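Local coordinates for putative hemoglobin-like oxygen-binding protein (Pseudoalteromonas haloplanktis, PDB 4UUR) that binds heme b as a cold-adapted group II truncated hemoglobin and probably carries or otherwise handles oxygen at the heme iron, at residues A[94-97]-A[98-101]. Numbering follows the deposited sequence.
With HEM (protoporphyrin IX containing Fe), chain C.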
ATOM      1  N   LYS A  94       4.043   2.670 -14.082  1.00 41.75           N
ATOM      2  CA  LYS A  94       4.826   3.738 -14.685  1.00 46.40           C
ATOM      3  C   LYS A  94       5.471   4.588 -13.606  1.00 40.55           C
ATOM      4  O   LYS A  94       6.677   4.819 -13.624  1.00 39.85           O
ATOM      5  CB  LYS A  94       3.915   4.614 -15.593  1.00 51.18           C
ATOM      6  CG  LYS A  94       4.627   5.699 -16.412  1.00 59.88           C
ATOM      7  CD  LYS A  94       5.671   5.110 -17.376  1.00 65.07           C
ATOM      8  CE  LYS A  94       6.788   6.096 -17.758  1.00 69.82           C
ATOM      9  NZ  LYS A  94       8.069   5.406 -18.149  1.00 69.15           N
ATOM     10  N   ARG A  95       4.647   5.064 -12.681  1.00 39.65           N
ATOM     11  CA  ARG A  95       5.115   5.800 -11.498  1.00 37.78           C
ATOM     12  C   ARG A  95       6.238   5.126 -10.708  1.00 33.60           C
ATOM     13  O   ARG A  95       7.017   5.823 -10.115  1.00 30.84           O
ATOM     14  CB  ARG A  95       3.953   6.049 -10.563  1.00 42.18           C
ATOM     15  CG  ARG A  95       3.321   7.385 -10.774  1.00 47.98           C
ATOM     16  CD  ARG A  95       2.395   7.686  -9.623  1.00 51.94           C
ATOM     17  NE  ARG A  95       1.843   9.034  -9.714  1.00 56.72           N
ATOM     18  CZ  ARG A  95       0.863   9.368 -10.537  1.00 56.83           C
ATOM     19  NH1 ARG A  95       0.337   8.469 -11.350  1.00 59.68           N
ATOM     20  NH2 ARG A  95       0.397  10.594 -10.537  1.00 58.97           N
ATOM     21  N   HIS A  96       6.300   3.785 -10.703  1.00 34.15           N
ATOM     22  CA  HIS A  96       7.441   3.006 -10.146  1.00 32.96           C
ATOM     23  C   HIS A  96       8.592   2.742 -11.066  1.00 33.32           C
ATOM     24  O   HIS A  96       9.602   2.160 -10.629  1.00 32.32           O
ATOM     25  CB  HIS A  96       6.959   1.651  -9.610  1.00 34.05           C
ATOM     26  CG  HIS A  96       6.090   1.803  -8.415  1.00 33.79           C
ATOM     27  ND1 HIS A  96       4.811   2.315  -8.496  1.00 34.92           N
ATOM     28  CD2 HIS A  96       6.345   1.611  -7.105  1.00 33.88           C
ATOM     29  CE1 HIS A  96       4.310   2.412  -7.282  1.00 37.93           C
ATOM     30  NE2 HIS A  96       5.218   1.979  -6.424  1.00 33.97           N
ATOM     31  N   MET A  97       8.486   3.158 -12.333  1.00 35.67           N
ATOM     32  CA  MET A  97       9.561   2.885 -13.315  1.00 36.72           C
ATOM     33  C   MET A  97      10.919   3.541 -12.996  1.00 34.16           C
ATOM     34  O   MET A  97      11.950   3.036 -13.468  1.00 36.87           O
ATOM     35  CB  MET A  97       9.124   3.297 -14.760  1.00 45.52           C
ATOM     36  CG  MET A  97       8.380   2.202 -15.573  1.00 46.28           C
ATOM     37  SD  MET A  97       9.445   0.756 -15.773  1.00 53.05           S
ATOM     38  CE  MET A  97       8.313  -0.597 -15.512  1.00 58.98           C
ATOM     39  N   PRO A  98      10.934   4.684 -12.255  1.00 29.06           N
ATOM     40  CA  PRO A  98      12.229   5.211 -11.821  1.00 32.75           C
ATOM     41  C   PRO A  98      13.009   4.236 -10.960  1.00 32.09           C
ATOM     42  O   PRO A  98      14.202   4.349 -10.922  1.00 36.05           O
ATOM     43  CB  PRO A  98      11.865   6.433 -10.978  1.00 33.02           C
ATOM     44  CG  PRO A  98      10.590   6.898 -11.546  1.00 32.38           C
ATOM     45  CD  PRO A  98       9.858   5.648 -11.989  1.00 31.23           C
ATOM     46  N   PHE A  99      12.339   3.289 -10.281  1.00 32.73           N
ATOM     47  CA  PHE A  99      13.014   2.359  -9.361  1.00 30.38           C
ATOM     48  C   PHE A  99      13.250   0.993 -10.022  1.00 32.04           C
ATOM     49  O   PHE A  99      12.601   0.596 -11.009  1.00 28.37           O
ATOM     50  CB  PHE A  99      12.215   2.194  -8.047  1.00 29.24           C
ATOM     51  CG  PHE A  99      11.606   3.478  -7.534  1.00 29.37           C
ATOM     52  CD1 PHE A  99      12.400   4.460  -6.945  1.00 33.62           C
ATOM     53  CD2 PHE A  99      10.262   3.728  -7.662  1.00 30.44           C
ATOM     54  CE1 PHE A  99      11.851   5.646  -6.467  1.00 32.07           C
ATOM     55  CE2 PHE A  99       9.698   4.915  -7.226  1.00 30.14           C
ATOM     56  CZ  PHE A  99      10.492   5.881  -6.624  1.00 32.75           C
ATOM     57  N   THR A 100      14.219   0.285  -9.459  1.00 32.78           N
ATOM     58  CA  THR A 100      14.467  -1.102  -9.788  1.00 33.28           C
ATOM     59  C   THR A 100      13.645  -1.926  -8.792  1.00 33.47           C
ATOM     60  O   THR A 100      13.889  -1.886  -7.604  1.00 41.76           O
ATOM     61  CB  THR A 100      15.967  -1.416  -9.627  1.00 34.90           C
ATOM     62  OG1 THR A 100      16.731  -0.644 -10.571  1.00 37.81           O
ATOM     63  CG2 THR A 100      16.271  -2.937  -9.785  1.00 39.95           C
ATOM     64  N   ILE A 101      12.656  -2.656  -9.274  1.00 36.36           N
ATOM     65  CA  ILE A 101      11.813  -3.510  -8.421  1.00 36.04           C
ATOM     66  C   ILE A 101      11.841  -4.960  -8.901  1.00 37.08           C
ATOM     67  O   ILE A 101      11.260  -5.269  -9.939  1.00 37.03           O
ATOM     68  CB  ILE A 101      10.376  -3.001  -8.483  1.00 37.13           C
ATOM     69  CG1 ILE A 101      10.327  -1.550  -8.040  1.00 35.97           C
ATOM     70  CG2 ILE A 101       9.459  -3.881  -7.642  1.00 38.97           C
ATOM     71  CD1 ILE A 101       8.991  -0.921  -8.248  1.00 39.26           C
TER
HETATM   72  CHA HEM C 700       5.646   5.265  -4.285  1.00 26.41           C
HETATM   73  CHB HEM C 700       8.295   1.209  -3.794  1.00 23.80           C
HETATM   74  CHC HEM C 700       4.296  -1.353  -4.808  1.00 25.84           C
HETATM   75  CHD HEM C 700       1.671   2.603  -4.290  1.00 28.42           C
HETATM   76  C1A HEM C 700       6.705   4.397  -4.096  1.00 26.76           C
HETATM   77  C2A HEM C 700       8.019   4.786  -3.830  1.00 25.64           C
HETATM   78  C3A HEM C 700       8.749   3.646  -3.670  1.00 26.37           C
HETATM   79  C4A HEM C 700       7.903   2.529  -3.856  1.00 26.53           C
HETATM   80  CMA HEM C 700      10.239   3.568  -3.362  1.00 27.86           C
HETATM   81  CAA HEM C 700       8.571   6.194  -3.732  1.00 27.61           C
HETATM   82  CBA HEM C 700       7.851   7.048  -2.689  1.00 35.54           C
HETATM   83  CGA HEM C 700       8.707   8.093  -2.006  1.00 36.29           C
HETATM   84  O1A HEM C 700       9.656   7.853  -1.230  1.00 38.57           O
HETATM   85  O2A HEM C 700       8.391   9.278  -2.199  1.00 47.68           O
HETATM   86  C1B HEM C 700       7.417   0.149  -4.076  1.00 25.44           C
HETATM   87  C2B HEM C 700       7.821  -1.206  -4.271  1.00 26.36           C
HETATM   88  C3B HEM C 700       6.694  -1.929  -4.569  1.00 27.60           C
HETATM   89  C4B HEM C 700       5.612  -0.949  -4.602  1.00 26.11           C
HETATM   90  CMB HEM C 700       9.250  -1.690  -4.091  1.00 28.92           C
HETATM   91  CAB HEM C 700       6.356  -3.348  -4.903  1.00 31.21           C
HETATM   92  CBB HEM C 700       7.270  -4.228  -5.151  1.00 37.94           C
HETATM   93  C1C HEM C 700       3.185  -0.531  -4.665  1.00 27.84           C
HETATM   94  C2C HEM C 700       1.838  -0.928  -4.665  1.00 30.31           C
HETATM   95  C3C HEM C 700       1.101   0.225  -4.541  1.00 31.69           C
HETATM   96  C4C HEM C 700       2.015   1.298  -4.420  1.00 30.69           C
HETATM   97  CMC HEM C 700       1.353  -2.361  -4.835  1.00 33.11           C
HETATM   98  CAC HEM C 700      -0.362   0.426  -4.445  1.00 39.33           C
HETATM   99  CBC HEM C 700      -1.211  -0.585  -4.302  1.00 41.60           C
HETATM  100  C1D HEM C 700       2.589   3.605  -4.302  1.00 27.67           C
HETATM  101  C2D HEM C 700       2.158   5.000  -4.355  1.00 28.09           C
HETATM  102  C3D HEM C 700       3.256   5.725  -4.352  1.00 30.93           C
HETATM  103  C4D HEM C 700       4.359   4.778  -4.313  1.00 28.38           C
HETATM  104  CMD HEM C 700       0.767   5.567  -4.423  1.00 30.61           C
HETATM  105  CAD HEM C 700       3.337   7.238  -4.454  1.00 35.44           C
HETATM  106  CBD HEM C 700       3.574   7.526  -5.940  1.00 41.73           C
HETATM  107  CGD HEM C 700       3.596   9.015  -6.303  1.00 51.80           C
HETATM  108  O1D HEM C 700       3.590   9.908  -5.442  1.00 52.81           O
HETATM  109  O2D HEM C 700       3.627   9.400  -7.489  1.00 54.82           O
HETATM  110  NA  HEM C 700       6.645   2.999  -4.064  1.00 26.29           N
HETATM  111  NB  HEM C 700       6.117   0.223  -4.279  1.00 26.02           N
HETATM  112  NC  HEM C 700       3.258   0.795  -4.485  1.00 26.31           N
HETATM  113  ND  HEM C 700       3.898   3.512  -4.225  1.00 27.03           N
HETATM  114 FE   HEM C 700       4.951   1.953  -4.263  1.00 28.06          FE
HETATM  115  O   HOH W   1      13.289   0.576 -13.803  1.00 42.08           O
HETATM  116  O   HOH W   2       4.806   1.886  -2.076  1.00 23.31           O
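His96 and Phe99 close a type I beta turn just past the last turn of helix 92-95, with Phe99 N donating to His96 O at 3.0 Å (N-H...O angle 153°). A water bridges the turn, giving hydrogens to Met97 O and Phe99 O. His96 is the axial, proximal ligand of the heme: its NE2 lies 2.2 Å from the iron, whose other axial position holds a second water. The imidazole takes its place with CG anti to the carbonyl carbon (chi1 -67°), while its ND1 hydrogen-bonds to Leu92 O one helical turn back, fixing the ring's rotation. Ile101 buttresses the base of this side chain, CD1 meeting His96 CB at 3.5 Å in an oblique approach, and its other branch, CG2, reaches the heme vinyl carbon CBB at 3.3 Å. The Phe99 ring lays one face over the porphyrin margin: methyl CMA sits 3.9 Å above the ring plane, over its centre, and CZ touches CAA of a propionate at 3.5 Å. Exchanging Phe99 for an alanine would probably open a gap beneath that methyl and strip the heme edge of its aromatic cover on the proximal side. Arg95 extends from CG to NE and offers NE to propionate O2D at 2.9 Å, a weak bond by its 125° angle although the oxygen lies in the guanidinium plane; NH1 is held by His89 O. Helix 92-95 carries Arg95, and the turn that follows it directly begins with His96, so both reach the heme, with helix 83-87 packing against Arg95 through Phe83 and His87, and the connection toward helix 103-120 is tied at Ile101 to Asn143, just beyond helix 124-141.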